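Local coordinates for dual function macrocyclase-peptidase POPB (Galerina marginata, PDB 5N4B), which cleaves peptide bonds after proline and closes the 25-residue intermediate into a macrocycle during biosynthesis of the amanitin toxins, at residues 464-469 with 558-563; 553-558 with 585-590; 422-427 with 475-480. The protein carries 1 engineered substitution. All coordinates share one frame; numbering follows the deposited sequence.

Contact 1. Residues 464-469 with 558-563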
loop_
_atom_site.group_PDB
_atom_site.type_symbol
_atom_site.label_atom_id
_atom_site.label_comp_id
_atom_site.label_asym_id
_atom_site.label_seq_id
_atom_site.Cartn_x
_atom_site.Cartn_y
_atom_site.Cartn_z
ATOM N N VAL A 464 12.744 -3.284 -20.007
ATOM C CA VAL A 464 12.899 -4.317 -21.025
ATOM C C VAL A 464 11.600 -5.120 -21.119
ATOM O O VAL A 464 10.733 -5.044 -20.252
ATOM C CB VAL A 464 14.101 -5.227 -20.737
ATOM C CG1 VAL A 464 15.352 -4.417 -20.672
ATOM C CG2 VAL A 464 13.917 -6.017 -19.473
ATOM N N TRP A 465 11.416 -5.849 -22.217
ATOM C CA TRP A 465 10.231 -6.658 -22.412
ATOM C C TRP A 465 10.632 -8.111 -22.575
ATOM O O TRP A 465 11.621 -8.421 -23.248
ATOM C CB TRP A 465 9.425 -6.197 -23.635
ATOM C CG TRP A 465 8.866 -4.823 -23.504
ATOM C CD1 TRP A 465 9.538 -3.647 -23.630
ATOM C CD2 TRP A 465 7.522 -4.504 -23.229
ATOM N NE1 TRP A 465 8.682 -2.607 -23.400
ATOM C CE2 TRP A 465 7.423 -3.105 -23.187
ATOM C CE3 TRP A 465 6.385 -5.264 -23.024
ATOM C CZ2 TRP A 465 6.185 -2.455 -22.928
ATOM C CZ3 TRP A 465 5.190 -4.653 -22.792
ATOM C CH2 TRP A 465 5.093 -3.245 -22.749
ATOM N N TYR A 466 9.868 -8.984 -21.950
ATOM C CA TYR A 466 10.068 -10.437 -22.048
ATOM C C TYR A 466 8.732 -11.093 -22.371
ATOM O O TYR A 466 7.682 -10.475 -22.330
ATOM C CB TYR A 466 10.692 -11.030 -20.766
ATOM C CG TYR A 466 9.784 -11.001 -19.560
ATOM C CD1 TYR A 466 9.656 -9.869 -18.767
ATOM C CD2 TYR A 466 9.067 -12.122 -19.192
ATOM C CE1 TYR A 466 8.826 -9.862 -17.662
ATOM C CE2 TYR A 466 8.249 -12.107 -18.097
ATOM C CZ TYR A 466 8.137 -10.991 -17.332
ATOM O OH TYR A 466 7.308 -11.008 -16.225
ATOM N N GLU A 467 8.771 -12.377 -22.660
ATOM C CA GLU A 467 7.589 -13.125 -23.084
ATOM C C GLU A 467 7.243 -14.161 -22.030
ATOM O O GLU A 467 8.123 -14.889 -21.548
ATOM C CB GLU A 467 7.868 -13.839 -24.415
ATOM C CG GLU A 467 6.681 -14.474 -25.047
ATOM C CD GLU A 467 7.012 -15.048 -26.417
ATOM O OE1 GLU A 467 7.752 -14.375 -27.165
ATOM O OE2 GLU A 467 6.506 -16.141 -26.751
ATOM N N SER A 468 5.984 -14.204 -21.654
ATOM C CA SER A 468 5.507 -15.203 -20.726
ATOM C C SER A 468 5.191 -16.488 -21.476
ATOM O O SER A 468 5.213 -16.526 -22.705
ATOM C CB SER A 468 4.294 -14.690 -19.939
ATOM O OG SER A 468 4.058 -15.529 -18.808
ATOM N N LYS A 469 4.887 -17.531 -20.705
ATOM C CA LYS A 469 4.540 -18.848 -21.262
ATOM C C LYS A 469 3.555 -18.778 -22.418
ATOM O O LYS A 469 3.757 -19.433 -23.454
ATOM C CB LYS A 469 3.958 -19.676 -20.102
ATOM C CG LYS A 469 3.606 -21.073 -20.474
ATOM C CD LYS A 469 3.100 -21.846 -19.267
ATOM C CE LYS A 469 2.405 -23.126 -19.682
ATOM N NZ LYS A 469 2.031 -23.874 -18.469
ATOM N N ALA A 558 12.310 -14.257 -14.195
ATOM C CA ALA A 558 13.565 -14.737 -13.613
ATOM C C ALA A 558 14.345 -15.557 -14.622
ATOM O O ALA A 558 15.573 -15.441 -14.697
ATOM C CB ALA A 558 13.262 -15.554 -12.352
ATOM N N GLN A 559 13.641 -16.349 -15.427
ATOM C CA GLN A 559 14.302 -17.135 -16.455
ATOM C C GLN A 559 14.927 -16.219 -17.501
ATOM O O GLN A 559 16.042 -16.464 -17.964
ATOM C CB GLN A 559 13.282 -18.105 -17.083
ATOM C CG GLN A 559 12.820 -19.155 -16.082
ATOM C CD GLN A 559 11.705 -20.022 -16.583
ATOM O OE1 GLN A 559 10.755 -19.564 -17.227
ATOM N NE2 GLN A 559 11.788 -21.294 -16.253
ATOM N N PHE A 560 14.222 -15.143 -17.863
ATOM C CA PHE A 560 14.707 -14.173 -18.838
ATOM C C PHE A 560 15.948 -13.446 -18.352
ATOM O O PHE A 560 16.887 -13.216 -19.119
ATOM C CB PHE A 560 13.572 -13.173 -19.114
ATOM C CG PHE A 560 13.966 -11.954 -19.916
ATOM C CD1 PHE A 560 13.948 -11.976 -21.278
ATOM C CD2 PHE A 560 14.344 -10.799 -19.297
ATOM C CE1 PHE A 560 14.290 -10.832 -22.007
ATOM C CE2 PHE A 560 14.703 -9.677 -20.040
ATOM C CZ PHE A 560 14.657 -9.722 -21.381
ATOM N N LEU A 561 15.987 -13.084 -17.065
ATOM C CA LEU A 561 17.164 -12.383 -16.533
ATOM C C LEU A 561 18.411 -13.214 -16.740
ATOM O O LEU A 561 19.461 -12.680 -17.069
ATOM C CB LEU A 561 16.974 -12.077 -15.051
ATOM C CG LEU A 561 15.928 -11.032 -14.702
ATOM C CD1 LEU A 561 15.764 -10.954 -13.210
ATOM C CD2 LEU A 561 16.286 -9.694 -15.251
ATOM N N VAL A 562 18.302 -14.521 -16.524
ATOM C CA VAL A 562 19.468 -15.392 -16.676
ATOM C C VAL A 562 19.748 -15.658 -18.153
ATOM O O VAL A 562 20.893 -15.546 -18.612
ATOM C CB VAL A 562 19.253 -16.683 -15.879
ATOM C CG1 VAL A 562 20.386 -17.671 -16.161
ATOM C CG2 VAL A 562 19.192 -16.397 -14.389
ATOM N N LYS A 563 18.709 -15.994 -18.929
ATOM C CA LYS A 563 18.917 -16.355 -20.339
ATOM C C LYS A 563 19.568 -15.223 -21.107
ATOM O O LYS A 563 20.463 -15.450 -21.947
ATOM C CB LYS A 563 17.576 -16.761 -20.947
ATOM C CG LYS A 563 17.619 -17.188 -22.425
ATOM C CD LYS A 563 18.216 -18.525 -22.561
ATOM C CE LYS A 563 18.052 -19.012 -24.010
ATOM N NZ LYS A 563 19.009 -20.137 -24.302
#

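Contact 2. Residues 553-558 with 585-590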
loop_
_atom_site.group_PDB
_atom_site.type_symbol
_atom_site.label_atom_id
_atom_site.label_comp_id
_atom_site.label_asym_id
_atom_site.label_seq_id
_atom_site.Cartn_x
_atom_site.Cartn_y
_atom_site.Cartn_z
ATOM N N ASP A 553 4.163 -15.424 -15.210
ATOM C CA ASP A 553 4.832 -14.180 -15.594
ATOM C C ASP A 553 6.060 -13.948 -14.714
ATOM O O ASP A 553 7.110 -13.538 -15.190
ATOM C CB ASP A 553 3.875 -12.988 -15.472
ATOM C CG ASP A 553 2.766 -12.967 -16.509
ATOM O OD1 ASP A 553 2.804 -13.770 -17.442
ATOM O OD2 ASP A 553 1.881 -12.105 -16.322
ATOM N N PHE A 554 5.936 -14.201 -13.412
ATOM C CA PHE A 554 7.033 -13.930 -12.487
ATOM C C PHE A 554 8.181 -14.914 -12.688
ATOM O O PHE A 554 9.362 -14.523 -12.698
ATOM C CB PHE A 554 6.513 -13.978 -11.049
ATOM C CG PHE A 554 7.372 -13.260 -10.035
ATOM C CD1 PHE A 554 7.588 -11.906 -10.099
ATOM C CD2 PHE A 554 7.838 -13.945 -8.934
ATOM C CE1 PHE A 554 8.332 -11.243 -9.131
ATOM C CE2 PHE A 554 8.592 -13.307 -7.968
ATOM C CZ PHE A 554 8.848 -11.975 -8.070
ATOM N N ILE A 555 7.854 -16.183 -12.891
ATOM C CA ILE A 555 8.878 -17.174 -13.170
ATOM C C ILE A 555 9.581 -16.907 -14.509
ATOM O O ILE A 555 10.815 -16.964 -14.618
ATOM C CB ILE A 555 8.260 -18.578 -13.094
ATOM C CG1 ILE A 555 7.870 -18.895 -11.656
ATOM C CG2 ILE A 555 9.246 -19.595 -13.669
ATOM C CD1 ILE A 555 6.904 -20.073 -11.548
ATOM N N ALA A 556 8.807 -16.549 -15.540
ATOM C CA ALA A 556 9.417 -16.208 -16.823
ATOM C C ALA A 556 10.367 -15.012 -16.720
ATOM O O ALA A 556 11.392 -14.939 -17.432
ATOM C CB ALA A 556 8.344 -15.992 -17.884
ATOM N N ALA A 557 10.057 -14.041 -15.861
ATOM C CA ALA A 557 10.952 -12.906 -15.696
ATOM C C ALA A 557 12.310 -13.368 -15.178
ATOM O O ALA A 557 13.356 -12.928 -15.661
ATOM C CB ALA A 557 10.315 -11.897 -14.745
ATOM N N ALA A 558 12.310 -14.257 -14.195
ATOM C CA ALA A 558 13.565 -14.737 -13.613
ATOM C C ALA A 558 14.345 -15.557 -14.622
ATOM O O ALA A 558 15.573 -15.441 -14.697
ATOM C CB ALA A 558 13.262 -15.554 -12.352
ATOM N N MET A 585 6.013 -17.560 -2.413
ATOM C CA MET A 585 5.851 -18.936 -1.913
ATOM C C MET A 585 5.359 -19.851 -3.014
ATOM O O MET A 585 5.894 -20.947 -3.196
ATOM C CB MET A 585 4.905 -18.949 -0.705
ATOM C CG MET A 585 5.591 -18.328 0.521
ATOM S SD MET A 585 4.709 -18.451 2.090
ATOM C CE MET A 585 3.735 -16.948 2.048
ATOM N N GLY A 586 4.381 -19.410 -3.814
ATOM C CA GLY A 586 3.965 -20.217 -4.947
ATOM C C GLY A 586 5.018 -20.348 -6.031
ATOM O O GLY A 586 5.123 -21.398 -6.683
ATOM N N SER A 587 5.812 -19.304 -6.243
ATOM C CA SER A 587 6.836 -19.370 -7.264
ATOM C C SER A 587 7.887 -20.402 -6.915
ATOM O O SER A 587 8.375 -21.090 -7.806
ATOM C CB SER A 587 7.470 -18.007 -7.483
ATOM O OG SER A 587 6.565 -17.097 -8.150
ATOM N N ILE A 588 8.290 -20.503 -5.646
ATOM C CA ILE A 588 9.346 -21.469 -5.317
ATOM C C ILE A 588 8.821 -22.889 -5.410
ATOM O O ILE A 588 9.575 -23.791 -5.770
ATOM C CB ILE A 588 10.083 -21.209 -3.986
ATOM C CG1 ILE A 588 9.213 -21.419 -2.772
ATOM C CG2 ILE A 588 10.724 -19.819 -3.968
ATOM C CD1 ILE A 588 9.987 -21.233 -1.466
ATOM N N VAL A 589 7.531 -23.104 -5.140
ATOM C CA VAL A 589 6.921 -24.419 -5.315
ATOM C C VAL A 589 6.868 -24.787 -6.792
ATOM O O VAL A 589 7.137 -25.942 -7.181
ATOM C CB VAL A 589 5.528 -24.424 -4.667
ATOM C CG1 VAL A 589 4.744 -25.659 -5.092
ATOM C CG2 VAL A 589 5.634 -24.265 -3.105
ATOM N N ARG A 590 6.519 -23.824 -7.643
ATOM C CA ARG A 590 6.163 -24.130 -9.033
ATOM C C ARG A 590 7.345 -24.104 -9.993
ATOM O O ARG A 590 7.358 -24.866 -10.984
ATOM C CB ARG A 590 5.094 -23.152 -9.532
ATOM C CG ARG A 590 3.758 -23.336 -8.821
ATOM C CD ARG A 590 2.665 -22.352 -9.241
ATOM N NE ARG A 590 2.201 -22.628 -10.593
ATOM C CZ ARG A 590 1.302 -23.555 -10.927
ATOM N NH1 ARG A 590 0.697 -24.284 -10.000
ATOM N NH2 ARG A 590 0.986 -23.754 -12.199
#

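Contact 3. Residues 422-427 with 475-480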
loop_
_atom_site.group_PDB
_atom_site.type_symbol
_atom_site.label_atom_id
_atom_site.label_comp_id
_atom_site.label_asym_id
_atom_site.label_seq_id
_atom_site.Cartn_x
_atom_site.Cartn_y
_atom_site.Cartn_z
ATOM N N SER A 422 8.696 10.801 -7.836
ATOM C CA SER A 422 9.785 9.942 -7.366
ATOM C C SER A 422 9.949 8.767 -8.309
ATOM O O SER A 422 9.098 8.499 -9.147
ATOM C CB SER A 422 9.578 9.456 -5.942
ATOM O OG SER A 422 8.570 8.456 -5.876
ATOM N N GLY A 423 11.063 8.064 -8.176
ATOM C CA GLY A 423 11.320 6.917 -9.008
ATOM C C GLY A 423 12.603 6.259 -8.572
ATOM O O GLY A 423 13.151 6.579 -7.525
ATOM N N PHE A 424 13.054 5.285 -9.350
ATOM C CA PHE A 424 14.148 4.455 -8.885
ATOM C C PHE A 424 15.396 5.246 -8.563
ATOM O O PHE A 424 16.131 4.858 -7.630
ATOM C CB PHE A 424 14.462 3.347 -9.903
ATOM C CG PHE A 424 13.344 2.359 -10.085
ATOM C CD1 PHE A 424 12.930 1.555 -9.070
ATOM C CD2 PHE A 424 12.729 2.238 -11.320
ATOM C CE1 PHE A 424 11.917 0.662 -9.207
ATOM C CE2 PHE A 424 11.724 1.327 -11.495
ATOM C CZ PHE A 424 11.301 0.535 -10.462
ATOM N N ASN A 425 15.641 6.335 -9.284
ATOM C CA ASN A 425 16.771 7.228 -9.007
ATOM C C ASN A 425 16.346 8.680 -8.788
ATOM O O ASN A 425 17.169 9.586 -8.918
ATOM C CB ASN A 425 17.835 7.096 -10.078
ATOM C CG ASN A 425 17.342 7.479 -11.442
ATOM O OD1 ASN A 425 16.357 8.210 -11.580
ATOM N ND2 ASN A 425 18.016 6.968 -12.477
ATOM N N THR A 426 15.093 8.908 -8.381
ATOM C CA THR A 426 14.582 10.241 -8.057
ATOM C C THR A 426 14.070 10.190 -6.620
ATOM O O THR A 426 12.996 9.618 -6.364
ATOM C CB THR A 426 13.470 10.712 -8.990
ATOM O OG1 THR A 426 13.989 10.798 -10.318
ATOM C CG2 THR A 426 12.931 12.071 -8.548
ATOM N N PRO A 427 14.798 10.745 -5.647
ATOM C CA PRO A 427 14.405 10.562 -4.248
ATOM C C PRO A 427 13.085 11.188 -3.825
ATOM O O PRO A 427 12.426 10.666 -2.934
ATOM C CB PRO A 427 15.573 11.195 -3.476
ATOM C CG PRO A 427 16.637 11.463 -4.419
ATOM C CD PRO A 427 16.166 11.282 -5.821
ATOM N N PRO A 475 6.501 -5.992 -19.628
ATOM C CA PRO A 475 7.650 -5.114 -19.357
ATOM C C PRO A 475 8.188 -5.326 -17.955
ATOM O O PRO A 475 7.482 -5.772 -17.049
ATOM C CB PRO A 475 7.052 -3.702 -19.457
ATOM C CG PRO A 475 5.666 -3.926 -18.948
ATOM C CD PRO A 475 5.211 -5.309 -19.338
ATOM N N MET A 476 9.459 -4.996 -17.805
ATOM C CA MET A 476 10.157 -5.170 -16.538
ATOM C C MET A 476 11.158 -4.033 -16.380
ATOM O O MET A 476 11.996 -3.802 -17.260
ATOM C CB MET A 476 10.905 -6.488 -16.513
ATOM C CG MET A 476 11.752 -6.710 -15.265
ATOM S SD MET A 476 12.185 -8.451 -14.943
ATOM C CE MET A 476 12.849 -8.987 -16.512
ATOM N N PHE A 477 11.148 -3.389 -15.214
ATOM C CA PHE A 477 12.189 -2.416 -14.889
ATOM C C PHE A 477 13.429 -3.131 -14.377
ATOM O O PHE A 477 13.332 -4.098 -13.617
ATOM C CB PHE A 477 11.715 -1.475 -13.796
ATOM C CG PHE A 477 10.565 -0.600 -14.179
ATOM C CD1 PHE A 477 10.702 0.361 -15.169
ATOM C CD2 PHE A 477 9.355 -0.714 -13.532
ATOM C CE1 PHE A 477 9.625 1.199 -15.488
ATOM C CE2 PHE A 477 8.276 0.169 -13.851
ATOM C CZ PHE A 477 8.439 1.090 -14.815
ATOM N N ILE A 478 14.598 -2.675 -14.840
ATOM C CA ILE A 478 15.885 -3.173 -14.360
ATOM C C ILE A 478 16.665 -1.973 -13.854
ATOM O O ILE A 478 16.888 -1.014 -14.608
ATOM C CB ILE A 478 16.660 -3.932 -15.450
ATOM C CG1 ILE A 478 15.848 -5.184 -15.843
ATOM C CG2 ILE A 478 17.993 -4.339 -14.926
ATOM C CD1 ILE A 478 16.523 -6.120 -16.903
ATOM N N VAL A 479 17.101 -2.031 -12.601
ATOM C CA VAL A 479 17.865 -0.963 -11.967
ATOM C C VAL A 479 19.259 -1.478 -11.657
ATOM O O VAL A 479 19.416 -2.594 -11.136
ATOM C CB VAL A 479 17.193 -0.448 -10.678
ATOM C CG1 VAL A 479 17.937 0.758 -10.144
ATOM C CG2 VAL A 479 15.733 -0.120 -10.950
ATOM N N ARG A 480 20.276 -0.638 -11.923
ATOM C CA ARG A 480 21.662 -1.016 -11.629
ATOM C C ARG A 480 22.474 0.215 -11.242
ATOM O O ARG A 480 22.159 1.342 -11.625
ATOM C CB ARG A 480 22.317 -1.713 -12.819
ATOM C CG ARG A 480 22.440 -0.838 -14.069
ATOM C CD ARG A 480 23.375 -1.387 -15.095
ATOM N NE ARG A 480 23.179 -0.703 -16.356
ATOM C CZ ARG A 480 23.789 -1.089 -17.468
ATOM N NH1 ARG A 480 24.670 -2.083 -17.437
ATOM N NH2 ARG A 480 23.535 -0.470 -18.601
#

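Contact 1. Residues 464-469 with 558-563
Phe560 reaches from helix 548-563 to strand 459-467 and lays its ring against Tyr466. The closest part of Tyr466 is its CB rather than the phenol ring. Tyr466 CB stands over one face of the Phe560 ring, 3.6 Å from its centroid and 21° off the ring normal, a CH-pi contact. The closest atom pair is Tyr466 CB with Phe560 CD1 at 3.4 Å. The rings form an oblique pair, planes at 36° and centroids 5.8 Å apart. Tyr466 has its CG wedged between the backbone N and the carbonyl carbon (chi1 68°). This turns the phenol away from Phe560, and its OH hydrogen-bonds to Asp553 O, about two turns before Phe560 in the same helix. The far end of the Phe560 ring slants toward the Val464 end of the segment. There Phe560 CE2 meets Val464 CG2 at 3.8 Å, the two side chains crossing at a slant. Phe560 CZ lies 3.8 Å from Trp465 O. No hydrogen bond joins the two segments. Strand 459-467 is an outermost strand of the eight-stranded sheet of the alpha/beta-hydrolase domain. The C-terminal part of the helix packs on the sheet from this strand inward, with Leu561 and Ala558 touching strand 492-495. Met476, on the adjacent strand 473-481, also touches Phe560, and Tyr566, in the loop after the helix, meets its ring.

Contact 2. Residues 553-558 with 585-590
Ile555 points from helix 548-563 at the turn of helix 579-590 that carries Ser587 and Arg590. Its CB directs the side chain toward this second helix, and the CA atoms of Ile555 and Ser587 come within 6.6 Å. CG1 lies anti to the carbonyl carbon (chi1 -68°) and leads the longer branch across the gap. Ile555 CG1 passes Ser587 OG at 4.2 Å, a loose van der Waals approach. Beyond it, the extended chain brings CD1 up to two atoms of the second helix. Ile555 CD1 lies 4.1 Å from Ser587 O, a backbone atom. It lies equally far from Arg590 CB, so the aliphatic base of the arginine does the touching, and the two side chains cross at about a right angle. Both helices belong to the alpha/beta-hydrolase domain. Helix 548-563 leads into strand 572-577, and helix 579-590 follows directly after the nucleophile elbow, where the catalytic serine is replaced by the engineered Ala578; the contact itself lies away from the active site. The short segments approach to 10.3 Å between axes, with 66° between their directions. Ile574 of the intervening strand packs against both Phe554 and Ser587. Phe554 adds a second point of contact one residue before Ile555. Phe554 CD2 meets Ser587 OG at 3.5 Å, with the oxygen at the ring edge and near the ring plane. This hydroxyl hydrogen-bonds to Leu583 O within its own helix. It is thus satisfied although it is buried among largely apolar side chains. Phe551, one turn before Ile555, also touches Ser587.

Contact 3. Residues 422-427 with 475-480
This is an apolar contact between the two domains: a hairpin turn in the last of the seven four-stranded blades of the beta-propeller inserts a phenylalanine against the sheet of the hydrolase domain. The turn is a type I beta turn from Gly423 to Thr426, between strands 416-423 and 426-434. Phe424 has its CG anti to the carbonyl carbon (chi1 -65°), which carries the ring toward strand 473-481. There it meets Phe477 and Val479, which lie two residues apart on the same side of the strand. Val479 CG2 stands over one face of the Phe424 ring, 3.8 Å from its centroid and 22° off the normal. Val479 CG2 comes closest to Phe424 CG, at 3.5 Å. Phe477 meets Phe424 differently. Phe424 turns its edge to the face of Phe477, with Phe424 CE2 placed 3.5 Å from Phe477 CG. This is an offset edge-to-face pair, with planes at 65° and centroids 5.2 Å apart. Val525 of strand 522-526 also touches Phe424. Asn425 ND2 donates to Phe459 O, adding a polar tie from the turn to the start of strand 459-467. All three touching side chains are buried. Their fit therefore depends on ring shape and tilt, with CH-pi and aromatic contacts in place of directional polar bonds.

Overall arrangement
Contacts 1 and 2 share helix 548-563 and Ala558, and are also tied by Ser468, whose hydroxyl bonds to Asp553. Contacts 1 and 3 meet through strands 459-467 and 473-481, paired neighbours in the hydrolase sheet, with a backbone bond between Val464 and Met476. Met476 also touches Ala557 and so reaches contact 2. Contacts 2 and 3 are buried, whereas contact 1 is only partly buried, at an outer strand. Aromatic rings dominate contacts 1 and 3, set obliquely in the first and edge to face in the third; contact 2 relies on an aliphatic branch and a serine between two helices. Only contact 3 joins the propeller to the hydrolase domain.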